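Local coordinates for inosine-uridine nucleoside N-ribohydrolase (Xanthomonas oryzae pv. oryzae, PDB 4KL0), which binds calcium and, as a member of the nucleoside hydrolase family, probably hydrolyses N-glycosidic bonds, at residues 51-54 with 58-61; 60-65 with 136-141; 259-264 with 279-284; 263-268 with 302-307. All coordinates share one frame; numbering follows the deposited sequence.

Overall arrangement
The four contacts fall into two pairs on opposite sides of the chain's centre. Contacts 1 and 2 share Leu60 and Thr61 and both use strand 58-65 of the central sheet, the first tying it to the preceding helix and the second to helix 133-141. Contacts 3 and 4, whose centres lie about 7 Å apart, share Gly263 and Leu264 on helix 248-269 and sit farther out. Contacts 1, 2 and 4 are buried, contact 3 only partly. Contact 1 joins leucine packing to an amide and waters; contact 2 is polar, built on a salt bridge and a water. Among the outer helices, aromatic and aliphatic side chains dominate, with one indole hydrogen bond in contact 4.

Contact 1: residues 51-54 with 58-61; sequences QLQA and LRLT
Gln53 and Leu58 meet where a short loop leads from helix 41-54 to strand 58-65, the second half of a beta-alpha-beta unit that starts from strand 28-34 in the Rossmann-like sheet. The tight part is an apolar leucine contact beside a CA-H...O contact. Leu52 CB rests against Leu58 CD2 at 3.8 Å, and the Leu58 side chain, its CG lodged between the backbone N and the carbonyl carbon (chi1 65°), turns both methyls to the helix end: CD2 to Leu52 and CD1 to the Gln53 chain. Leu326 covers both leucines from outside the two segments. Gln53 CA also points a C-H at Leu58 O, 3.2 Å away.

The looser side is wet. One water donates to both Gln53 O and Leu58 O, so a solvent molecule joins the last helical turn to the first strand residue. A second takes a hydrogen from Gln53 NE2 and gives one to Leu60 O. Arg59 meets the amide with its CA and CG; its guanidinium leads away to a salt bridge with Asp29.

Between the two regimes lies the Gln53 amide. CG stands anti to the backbone N (chi1 -177°) and the chain runs extended beyond it, so that OE1 meets the Leu60 backbone directly, while NE2 needs the second water. Leu60 N donates to Gln53 OE1 at 2.7 Å, nearly straight at 173°, from above the carbonyl plane.

Contact 2: residues 60-65 with 136-141; sequences LTDVVV and CERLAT
The guanidinium of Arg138 lies with one face over Thr61, whose CB sits 3.5 Å above its plane and toward the rim, with OG1 on the same residue also over that face. At the edge, near the plane, is Asp62 OD1, and a water occupies another edge position in the plane. The Asp62 carboxylate is not coplanar with the guanidinium: the two planes stand 49° apart, and the groups meet through a single oxygen instead of as a paired, two-bond bridge.

That meeting is a salt bridge from Arg138 NE to Asp62 OD1, 2.7 Å long but weak as a hydrogen bond, since its angle is only 129°. The water supplies a second link, donating to Asp62 OD2 and accepting from Arg138 NH2, so both carboxylate oxygens are tied to the arginine. Thr61 OG1 donates to the same OD1 at 2.8 Å, on its anti side and somewhat out of the carboxylate plane. OD1 thus takes one sound and one weak bond, and with the water on OD2 these probably limit the rotation of the carboxylate. Arg138 gets there by leaving the helix with CG anti to the backbone N and then bending at chi3 (-55°), which turns NE toward Asp62 OD1 and the guanidinium over Thr61.

Both strand residues are buried, whereas the arginine is partly exposed, and the charge on Asp62 would probably be stabilised by this neighbour. Asp62 also touches Ala134 and Met135, a turn earlier on the helix. Helix 133-141 is thereby fastened to strand 58-65 of the predominantly parallel sheet, an example of helix-on-sheet packing in a Rossmann-like alpha/beta fold.

Contact 3: residues 259-264 with 279-284; sequences NALKGL and AWFFRT
Leu261 and Leu264, one turn apart on helix 248-269, receive the aromatic side chains of helix 278-285. The two short segments run roughly antiparallel, at 149°, and their axes come no closer than 12.5 Å, a wide spacing bridged by the long side chains.

Aliphatic-to-aromatic contacts make up the whole of the direct interface. Leu261 CD1 reaches Phe281 CE2 at 3.8 Å, while its CG lies 3.9 Å from Phe281 CZ, so the leucine branch meets the far end of the phenyl ring. The first bond of the Phe281 side chain points toward the other helix, and with CG anti to the backbone N (chi1 -174°) the ring ends against the leucines; Leu264 CG adds a looser touch at its edge. Leu264 CD2 instead serves the indole: it lies in the plane of Trp280 at the ring edge, equally near CH2 and CZ3 at 3.9 Å.

No polar bond crosses between the segments; within helix 278-285, Thr284 OG1 donates to Trp280 O at 2.8 Å and sits over one face of the indole.

Aromatic packing continues where Phe281 meets Trp265 edge-to-face. The helices are thus joined here by hydrophobic and dispersion forces, which depend on shape more than on bond direction.

Contact 4: residues 263-268 with 302-307; sequences GLWEGI and LSFDAI
Trp265 NE1 donates to Leu302 O at 3.0 Å and 150°, a polar bond between helix 248-269 and the loop leading into the short, weakly bonded helix 304-307. The acceptor lies only 9° out of the indole plane, as suits an N-H that points along it. Relative to the carbonyl, the nitrogen stands above its plane.

Carbon atoms pack against the rest of the indole. Ile307 crosses it at about a right angle and sets CG1 over the six-membered ring, 3.7 Å from the centroid, in a CH-pi contact; CD1 continues outward to CH2 at 3.7 Å. Having CG1 beside its own backbone N (chi1 -69°) lets the isoleucine lay this ethyl branch across the ring face. Phe304 approaches the base of the tryptophan, its CD1 3.8 Å from Trp265 CB, and Leu302 CB makes a more distant contact near CZ2. The buried indole has its one polar atom satisfied by the loop backbone.

Ile307 also touches Phe281 and Phe282 of helix 278-285, and Phe304 rests on Lys258, Leu261 and Lys262, so helix 304-307 packs against both longer helices, the contact's centre about 26 Å from that of the chain.

Contact 1: residues 51-54 with 58-61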
loop_
_atom_site.group_PDB
_atom_site.type_symbol
_atom_site.label_atom_id
_atom_site.label_comp_id
_atom_site.label_asym_id
_atom_site.label_seq_id
_atom_site.Cartn_x
_atom_site.Cartn_y
_atom_site.Cartn_z
ATOM N N GLN A 51 11.453 7.230 3.917
ATOM C CA GLN A 51 12.640 6.846 4.659
ATOM C C GLN A 51 13.427 5.797 3.886
ATOM O O GLN A 51 14.664 5.799 3.879
ATOM C CB GLN A 51 12.292 6.311 6.050
ATOM C CG GLN A 51 13.541 6.031 6.873
ATOM C CD GLN A 51 14.367 7.247 7.158
ATOM O OE1 GLN A 51 13.887 8.409 7.142
ATOM N NE2 GLN A 51 15.638 6.993 7.424
ATOM N N LEU A 52 12.730 4.865 3.242
ATOM C CA LEU A 52 13.436 3.876 2.461
ATOM C C LEU A 52 14.191 4.523 1.307
ATOM O O LEU A 52 15.256 4.032 0.931
ATOM C CB LEU A 52 12.475 2.775 1.989
ATOM C CG LEU A 52 11.992 1.927 3.149
ATOM C CD1 LEU A 52 10.688 1.214 2.696
ATOM C CD2 LEU A 52 13.045 0.887 3.662
ATOM N N GLN A 53 13.648 5.589 0.723
ATOM C CA GLN A 53 14.359 6.321 -0.325
ATOM C C GLN A 53 15.534 7.067 0.281
ATOM O O GLN A 53 16.664 7.015 -0.263
ATOM C CB GLN A 53 13.411 7.319 -1.012
ATOM C CG GLN A 53 14.061 8.054 -2.164
ATOM C CD GLN A 53 13.083 8.499 -3.206
ATOM O OE1 GLN A 53 12.053 7.815 -3.452
ATOM N NE2 GLN A 53 13.335 9.683 -3.807
ATOM N N ALA A 54 15.302 7.779 1.373
ATOM C CA ALA A 54 16.410 8.498 2.023
ATOM C C ALA A 54 17.564 7.559 2.358
ATOM O O ALA A 54 18.743 7.955 2.290
ATOM C CB ALA A 54 15.924 9.210 3.305
ATOM N N LEU A 58 15.185 2.309 -2.250
ATOM C CA LEU A 58 14.323 2.465 -3.401
ATOM C C LEU A 58 14.349 3.902 -3.855
ATOM O O LEU A 58 14.815 4.802 -3.122
ATOM C CB LEU A 58 12.891 2.051 -3.056
ATOM C CG LEU A 58 12.113 2.876 -2.009
ATOM C CD1 LEU A 58 11.548 4.095 -2.631
ATOM C CD2 LEU A 58 10.940 2.067 -1.426
ATOM N N ARG A 59 13.839 4.119 -5.052
ATOM C CA ARG A 59 13.596 5.485 -5.492
ATOM C C ARG A 59 12.233 5.483 -6.167
ATOM O O ARG A 59 11.988 4.692 -7.120
ATOM C CB ARG A 59 14.729 6.037 -6.357
ATOM C CG ARG A 59 14.408 7.416 -6.892
ATOM C CD ARG A 59 15.522 7.957 -7.790
ATOM N NE ARG A 59 15.469 7.284 -9.071
ATOM C CZ ARG A 59 16.153 7.673 -10.146
ATOM N NH1 ARG A 59 16.939 8.752 -10.078
ATOM N NH2 ARG A 59 16.037 7.002 -11.286
ATOM N N LEU A 60 11.312 6.266 -5.588
ATOM C CA LEU A 60 9.889 6.203 -6.030
ATOM C C LEU A 60 9.755 7.152 -7.200
ATOM O O LEU A 60 9.664 8.383 -7.003
ATOM C CB LEU A 60 8.950 6.583 -4.869
ATOM C CG LEU A 60 7.464 6.493 -5.104
ATOM C CD1 LEU A 60 7.099 5.092 -5.590
ATOM C CD2 LEU A 60 6.762 6.879 -3.788
ATOM N N THR A 61 9.719 6.604 -8.422
ATOM C CA THR A 61 9.808 7.490 -9.573
ATOM C C THR A 61 8.434 7.895 -10.126
ATOM O O THR A 61 8.231 9.054 -10.568
ATOM C CB THR A 61 10.702 6.857 -10.661
ATOM O OG1 THR A 61 10.097 5.633 -11.133
ATOM C CG2 THR A 61 12.083 6.526 -10.077
HETATM O O HOH W 1 17.236 6.180 -2.665
HETATM O O HOH W 2 11.574 10.337 -6.065
#

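Contact 2: residues 60-65 with 136-141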
loop_
_atom_site.group_PDB
_atom_site.type_symbol
_atom_site.label_atom_id
_atom_site.label_comp_id
_atom_site.label_asym_id
_atom_site.label_seq_id
_atom_site.Cartn_x
_atom_site.Cartn_y
_atom_site.Cartn_z
ATOM N N LEU A 60 11.312 6.266 -5.588
ATOM C CA LEU A 60 9.889 6.203 -6.030
ATOM C C LEU A 60 9.755 7.152 -7.200
ATOM O O LEU A 60 9.664 8.383 -7.003
ATOM C CB LEU A 60 8.950 6.583 -4.869
ATOM C CG LEU A 60 7.464 6.493 -5.104
ATOM C CD1 LEU A 60 7.099 5.092 -5.590
ATOM C CD2 LEU A 60 6.762 6.879 -3.788
ATOM N N THR A 61 9.719 6.604 -8.422
ATOM C CA THR A 61 9.808 7.490 -9.573
ATOM C C THR A 61 8.434 7.895 -10.126
ATOM O O THR A 61 8.231 9.054 -10.568
ATOM C CB THR A 61 10.702 6.857 -10.661
ATOM O OG1 THR A 61 10.097 5.633 -11.133
ATOM C CG2 THR A 61 12.083 6.526 -10.077
ATOM N N ASP A 62 7.462 6.973 -10.048
ATOM C CA ASP A 62 6.179 7.181 -10.699
ATOM C C ASP A 62 5.101 6.541 -9.849
ATOM O O ASP A 62 5.293 5.455 -9.317
ATOM C CB ASP A 62 6.166 6.521 -12.094
ATOM C CG ASP A 62 7.230 7.125 -13.032
ATOM O OD1 ASP A 62 8.349 6.592 -13.073
ATOM O OD2 ASP A 62 6.927 8.122 -13.724
ATOM N N VAL A 63 4.008 7.235 -9.732
ATOM C CA VAL A 63 2.853 6.717 -9.009
ATOM C C VAL A 63 1.611 6.925 -9.867
ATOM O O VAL A 63 1.351 8.036 -10.359
ATOM C CB VAL A 63 2.734 7.494 -7.680
ATOM C CG1 VAL A 63 1.515 7.067 -6.923
ATOM C CG2 VAL A 63 3.968 7.256 -6.830
ATOM N N VAL A 64 0.835 5.875 -10.092
ATOM C CA VAL A 64 -0.397 6.025 -10.858
ATOM C C VAL A 64 -1.569 5.671 -9.920
ATOM O O VAL A 64 -1.536 4.686 -9.210
ATOM C CB VAL A 64 -0.407 5.148 -12.092
ATOM C CG1 VAL A 64 -1.706 5.322 -12.829
ATOM C CG2 VAL A 64 0.812 5.533 -13.022
ATOM N N VAL A 65 -2.567 6.528 -9.889
ATOM C CA VAL A 65 -3.610 6.487 -8.831
ATOM C C VAL A 65 -4.941 6.009 -9.424
ATOM O O VAL A 65 -5.406 6.496 -10.497
ATOM C CB VAL A 65 -3.799 7.926 -8.257
ATOM C CG1 VAL A 65 -4.959 7.993 -7.304
ATOM C CG2 VAL A 65 -2.499 8.391 -7.568
ATOM N N CYS A 136 5.910 3.730 -19.050
ATOM C CA CYS A 136 6.342 3.086 -20.297
ATOM C C CYS A 136 7.702 3.661 -20.751
ATOM O O CYS A 136 8.691 2.904 -20.991
ATOM C CB CYS A 136 5.301 3.262 -21.408
ATOM S SG CYS A 136 3.821 2.216 -21.265
ATOM N N GLU A 137 7.748 4.987 -20.872
ATOM C CA GLU A 137 8.990 5.674 -21.266
ATOM C C GLU A 137 10.142 5.325 -20.343
ATOM O O GLU A 137 11.283 5.169 -20.781
ATOM C CB GLU A 137 8.790 7.181 -21.287
ATOM C CG GLU A 137 7.687 7.645 -22.231
ATOM C CD GLU A 137 7.646 9.166 -22.359
ATOM O OE1 GLU A 137 8.694 9.817 -22.105
ATOM O OE2 GLU A 137 6.575 9.723 -22.701
ATOM N N ARG A 138 9.855 5.183 -19.049
ATOM C CA ARG A 138 10.898 4.857 -18.109
ATOM C C ARG A 138 11.385 3.397 -18.207
ATOM O O ARG A 138 12.576 3.134 -18.038
ATOM C CB ARG A 138 10.478 5.235 -16.663
ATOM C CG ARG A 138 11.549 4.854 -15.630
ATOM C CD ARG A 138 11.162 5.315 -14.215
ATOM N NE ARG A 138 10.867 6.739 -14.150
ATOM C CZ ARG A 138 11.824 7.655 -13.994
ATOM N NH1 ARG A 138 13.098 7.260 -13.922
ATOM N NH2 ARG A 138 11.505 8.957 -13.902
ATOM N N LEU A 139 10.482 2.449 -18.475
ATOM C CA LEU A 139 10.900 1.058 -18.656
ATOM C C LEU A 139 11.871 0.998 -19.859
ATOM O O LEU A 139 12.827 0.225 -19.867
ATOM C CB LEU A 139 9.683 0.148 -18.898
ATOM C CG LEU A 139 8.850 -0.091 -17.632
ATOM C CD1 LEU A 139 7.634 -0.926 -17.945
ATOM C CD2 LEU A 139 9.715 -0.772 -16.556
ATOM N N ALA A 140 11.601 1.841 -20.843
ATOM C CA ALA A 140 12.389 1.882 -22.097
ATOM C C ALA A 140 13.832 2.291 -21.855
ATOM O O ALA A 140 14.770 1.721 -22.432
ATOM C CB ALA A 140 11.740 2.853 -23.075
ATOM N N THR A 141 14.003 3.290 -20.996
ATOM C CA THR A 141 15.285 3.966 -20.826
ATOM C C THR A 141 15.964 3.655 -19.490
ATOM O O THR A 141 16.926 4.327 -19.088
ATOM C CB THR A 141 15.107 5.481 -20.976
ATOM O OG1 THR A 141 16.388 6.128 -20.923
ATOM C CG2 THR A 141 14.200 6.035 -19.884
HETATM O O HOH W 3 8.927 9.563 -14.527
#

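Contact 3: residues 259-264 with 279-284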
loop_
_atom_site.group_PDB
_atom_site.type_symbol
_atom_site.label_atom_id
_atom_site.label_comp_id
_atom_site.label_asym_id
_atom_site.label_seq_id
_atom_site.Cartn_x
_atom_site.Cartn_y
_atom_site.Cartn_z
ATOM N N ASN A 259 -10.580 8.925 13.232
ATOM C CA ASN A 259 -11.959 9.237 12.845
ATOM C C ASN A 259 -12.650 8.050 12.146
ATOM O O ASN A 259 -13.840 7.770 12.414
ATOM C CB ASN A 259 -12.053 10.576 12.102
ATOM C CG ASN A 259 -11.525 11.760 12.950
ATOM O OD1 ASN A 259 -11.767 11.833 14.180
ATOM N ND2 ASN A 259 -10.804 12.696 12.294
ATOM N N ALA A 260 -11.943 7.328 11.258
ATOM C CA ALA A 260 -12.497 6.108 10.662
ATOM C C ALA A 260 -12.973 5.131 11.743
ATOM O O ALA A 260 -14.083 4.520 11.672
ATOM C CB ALA A 260 -11.430 5.419 9.752
ATOM N N LEU A 261 -12.169 4.968 12.783
ATOM C CA LEU A 261 -12.490 3.999 13.798
ATOM C C LEU A 261 -13.681 4.494 14.671
ATOM O O LEU A 261 -14.551 3.697 15.081
ATOM C CB LEU A 261 -11.273 3.730 14.643
ATOM C CG LEU A 261 -11.498 2.439 15.389
ATOM C CD1 LEU A 261 -11.655 1.241 14.405
ATOM C CD2 LEU A 261 -10.350 2.224 16.368
ATOM N N LYS A 262 -13.680 5.805 14.895
ATOM C CA LYS A 262 -14.768 6.460 15.642
ATOM C C LYS A 262 -16.074 6.232 14.897
ATOM O O LYS A 262 -17.090 5.819 15.488
ATOM C CB LYS A 262 -14.482 7.958 15.757
ATOM C CG LYS A 262 -15.604 8.807 16.390
ATOM C CD LYS A 262 -15.116 10.273 16.596
ATOM C CE LYS A 262 -16.208 11.110 17.289
ATOM N NZ LYS A 262 -16.318 12.545 16.813
ATOM N N GLY A 263 -16.047 6.468 13.590
ATOM C CA GLY A 263 -17.252 6.284 12.784
ATOM C C GLY A 263 -17.720 4.833 12.819
ATOM O O GLY A 263 -18.935 4.545 12.873
ATOM N N LEU A 264 -16.791 3.886 12.800
ATOM C CA LEU A 264 -17.167 2.461 12.830
ATOM C C LEU A 264 -17.778 2.063 14.207
ATOM O O LEU A 264 -18.840 1.413 14.335
ATOM C CB LEU A 264 -15.933 1.624 12.406
ATOM C CG LEU A 264 -15.968 0.106 12.531
ATOM C CD1 LEU A 264 -17.109 -0.414 11.611
ATOM C CD2 LEU A 264 -14.638 -0.571 12.189
ATOM N N ALA A 279 -19.257 -6.945 20.034
ATOM C CA ALA A 279 -18.389 -8.110 20.166
ATOM C C ALA A 279 -17.437 -8.261 18.993
ATOM O O ALA A 279 -16.280 -8.703 19.147
ATOM C CB ALA A 279 -19.226 -9.369 20.290
ATOM N N TRP A 280 -17.902 -7.902 17.810
ATOM C CA TRP A 280 -17.024 -8.035 16.672
ATOM C C TRP A 280 -15.952 -6.943 16.778
ATOM O O TRP A 280 -14.793 -7.170 16.436
ATOM C CB TRP A 280 -17.791 -7.862 15.385
ATOM C CG TRP A 280 -16.896 -7.682 14.239
ATOM C CD1 TRP A 280 -16.352 -8.659 13.476
ATOM C CD2 TRP A 280 -16.395 -6.436 13.723
ATOM N NE1 TRP A 280 -15.581 -8.117 12.487
ATOM C CE2 TRP A 280 -15.581 -6.749 12.616
ATOM C CE3 TRP A 280 -16.575 -5.095 14.078
ATOM C CZ2 TRP A 280 -14.916 -5.766 11.857
ATOM C CZ3 TRP A 280 -15.946 -4.115 13.320
ATOM C CH2 TRP A 280 -15.120 -4.458 12.213
ATOM N N PHE A 281 -16.347 -5.788 17.284
ATOM C CA PHE A 281 -15.413 -4.665 17.381
ATOM C C PHE A 281 -14.297 -4.956 18.412
ATOM O O PHE A 281 -13.097 -4.817 18.100
ATOM C CB PHE A 281 -16.126 -3.377 17.729
ATOM C CG PHE A 281 -15.225 -2.175 17.706
ATOM C CD1 PHE A 281 -14.375 -1.895 18.777
ATOM C CD2 PHE A 281 -15.250 -1.299 16.629
ATOM C CE1 PHE A 281 -13.520 -0.793 18.754
ATOM C CE2 PHE A 281 -14.396 -0.184 16.617
ATOM C CZ PHE A 281 -13.544 0.069 17.702
ATOM N N PHE A 282 -14.681 -5.334 19.635
ATOM C CA PHE A 282 -13.662 -5.749 20.621
ATOM C C PHE A 282 -12.748 -6.913 20.119
ATOM O O PHE A 282 -11.514 -6.910 20.323
ATOM C CB PHE A 282 -14.314 -6.020 22.001
ATOM C CG PHE A 282 -14.506 -4.769 22.823
ATOM C CD1 PHE A 282 -13.711 -4.523 23.948
ATOM C CD2 PHE A 282 -15.411 -3.817 22.447
ATOM C CE1 PHE A 282 -13.843 -3.341 24.677
ATOM C CE2 PHE A 282 -15.564 -2.637 23.164
ATOM C CZ PHE A 282 -14.787 -2.392 24.292
ATOM N N ARG A 283 -13.319 -7.882 19.422
ATOM C CA ARG A 283 -12.552 -9.026 18.927
ATOM C C ARG A 283 -11.644 -8.655 17.741
ATOM O O ARG A 283 -10.656 -9.346 17.410
ATOM C CB ARG A 283 -13.526 -10.145 18.546
ATOM C CG ARG A 283 -12.958 -11.273 17.726
ATOM C CD ARG A 283 -14.016 -12.358 17.519
ATOM N NE ARG A 283 -14.896 -12.165 16.355
ATOM C CZ ARG A 283 -16.213 -11.932 16.428
ATOM N NH1 ARG A 283 -16.813 -11.823 17.602
ATOM N NH2 ARG A 283 -16.936 -11.798 15.325
ATOM N N THR A 284 -11.974 -7.552 17.091
ATOM C CA THR A 284 -11.209 -7.156 15.937
ATOM C C THR A 284 -10.100 -6.189 16.335
ATOM O O THR A 284 -8.988 -6.286 15.780
ATOM C CB THR A 284 -12.087 -6.495 14.896
ATOM O OG1 THR A 284 -12.984 -7.470 14.352
ATOM C CG2 THR A 284 -11.239 -5.952 13.749
#

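Contact 4: residues 263-268 with 302-307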
loop_
_atom_site.group_PDB
_atom_site.type_symbol
_atom_site.label_atom_id
_atom_site.label_comp_id
_atom_site.label_asym_id
_atom_site.label_seq_id
_atom_site.Cartn_x
_atom_site.Cartn_y
_atom_site.Cartn_z
ATOM N N GLY A 263 -16.047 6.468 13.590
ATOM C CA GLY A 263 -17.252 6.284 12.784
ATOM C C GLY A 263 -17.720 4.833 12.819
ATOM O O GLY A 263 -18.935 4.545 12.873
ATOM N N LEU A 264 -16.791 3.886 12.800
ATOM C CA LEU A 264 -17.167 2.461 12.830
ATOM C C LEU A 264 -17.778 2.063 14.207
ATOM O O LEU A 264 -18.840 1.413 14.335
ATOM C CB LEU A 264 -15.933 1.624 12.406
ATOM C CG LEU A 264 -15.968 0.106 12.531
ATOM C CD1 LEU A 264 -17.109 -0.414 11.611
ATOM C CD2 LEU A 264 -14.638 -0.571 12.189
ATOM N N TRP A 265 -17.143 2.552 15.257
ATOM C CA TRP A 265 -17.655 2.350 16.614
ATOM C C TRP A 265 -19.070 2.909 16.820
ATOM O O TRP A 265 -19.954 2.196 17.319
ATOM C CB TRP A 265 -16.698 3.054 17.589
ATOM C CG TRP A 265 -17.280 3.049 18.951
ATOM C CD1 TRP A 265 -17.833 4.103 19.600
ATOM C CD2 TRP A 265 -17.452 1.916 19.786
ATOM N NE1 TRP A 265 -18.332 3.702 20.808
ATOM C CE2 TRP A 265 -18.095 2.368 20.971
ATOM C CE3 TRP A 265 -17.101 0.574 19.685
ATOM C CZ2 TRP A 265 -18.401 1.525 22.016
ATOM C CZ3 TRP A 265 -17.409 -0.285 20.730
ATOM C CH2 TRP A 265 -18.069 0.200 21.898
ATOM N N GLU A 266 -19.300 4.149 16.386
ATOM C CA GLU A 266 -20.597 4.833 16.599
ATOM C C GLU A 266 -21.677 4.113 15.808
ATOM O O GLU A 266 -22.820 3.955 16.280
ATOM C CB GLU A 266 -20.502 6.309 16.205
ATOM C CG GLU A 266 -19.585 7.067 17.196
ATOM C CD GLU A 266 -19.397 8.555 16.923
ATOM O OE1 GLU A 266 -19.744 9.066 15.817
ATOM O OE2 GLU A 266 -18.885 9.219 17.861
ATOM N N GLY A 267 -21.286 3.610 14.641
ATOM C CA GLY A 267 -22.241 3.002 13.704
ATOM C C GLY A 267 -22.723 1.692 14.285
ATOM O O GLY A 267 -23.924 1.378 14.233
ATOM N N ILE A 268 -21.791 0.934 14.855
ATOM C CA ILE A 268 -22.051 -0.362 15.474
ATOM C C ILE A 268 -22.884 -0.141 16.734
ATOM O O ILE A 268 -23.874 -0.840 16.955
ATOM C CB ILE A 268 -20.768 -1.094 15.833
ATOM C CG1 ILE A 268 -20.092 -1.633 14.564
ATOM C CG2 ILE A 268 -21.055 -2.264 16.808
ATOM C CD1 ILE A 268 -18.671 -2.149 14.821
ATOM N N LEU A 302 -20.199 3.132 25.664
ATOM C CA LEU A 302 -19.063 4.071 25.781
ATOM C C LEU A 302 -18.931 5.069 24.652
ATOM O O LEU A 302 -19.289 4.770 23.494
ATOM C CB LEU A 302 -17.765 3.299 25.842
ATOM C CG LEU A 302 -16.980 3.209 27.149
ATOM C CD1 LEU A 302 -17.520 4.210 28.199
ATOM C CD2 LEU A 302 -16.885 1.750 27.670
ATOM N N SER A 303 -18.379 6.239 24.940
ATOM C CA SER A 303 -18.091 7.167 23.860
ATOM C C SER A 303 -16.755 6.743 23.224
ATOM O O SER A 303 -16.025 5.897 23.773
ATOM C CB SER A 303 -18.069 8.627 24.325
ATOM O OG SER A 303 -16.927 8.846 25.127
ATOM N N PHE A 304 -16.462 7.268 22.041
ATOM C CA PHE A 304 -15.258 6.781 21.376
ATOM C C PHE A 304 -13.978 7.162 22.140
ATOM O O PHE A 304 -12.972 6.447 22.065
ATOM C CB PHE A 304 -15.193 7.205 19.918
ATOM C CG PHE A 304 -14.007 6.671 19.216
ATOM C CD1 PHE A 304 -13.906 5.304 18.941
ATOM C CD2 PHE A 304 -12.969 7.517 18.862
ATOM C CE1 PHE A 304 -12.770 4.811 18.295
ATOM C CE2 PHE A 304 -11.862 7.025 18.197
ATOM C CZ PHE A 304 -11.769 5.675 17.938
ATOM N N ASP A 305 -14.030 8.257 22.901
ATOM C CA ASP A 305 -12.871 8.666 23.705
ATOM C C ASP A 305 -12.472 7.641 24.753
ATOM O O ASP A 305 -11.302 7.546 25.098
ATOM C CB ASP A 305 -13.105 10.037 24.332
ATOM C CG ASP A 305 -13.246 11.124 23.284
ATOM O OD1 ASP A 305 -12.288 11.303 22.465
ATOM O OD2 ASP A 305 -14.322 11.785 23.258
ATOM N N ALA A 306 -13.425 6.833 25.223
ATOM C CA ALA A 306 -13.093 5.760 26.138
ATOM C C ALA A 306 -12.735 4.453 25.464
ATOM O O ALA A 306 -12.254 3.525 26.112
ATOM C CB ALA A 306 -14.209 5.561 27.207
ATOM N N ILE A 307 -12.980 4.364 24.147
ATOM C CA ILE A 307 -12.626 3.172 23.362
ATOM C C ILE A 307 -11.204 3.252 22.708
ATOM O O ILE A 307 -10.434 2.269 22.751
ATOM C CB ILE A 307 -13.676 2.932 22.254
ATOM C CG1 ILE A 307 -15.005 2.512 22.903
ATOM C CG2 ILE A 307 -13.171 1.854 21.297
ATOM C CD1 ILE A 307 -14.921 1.138 23.555
#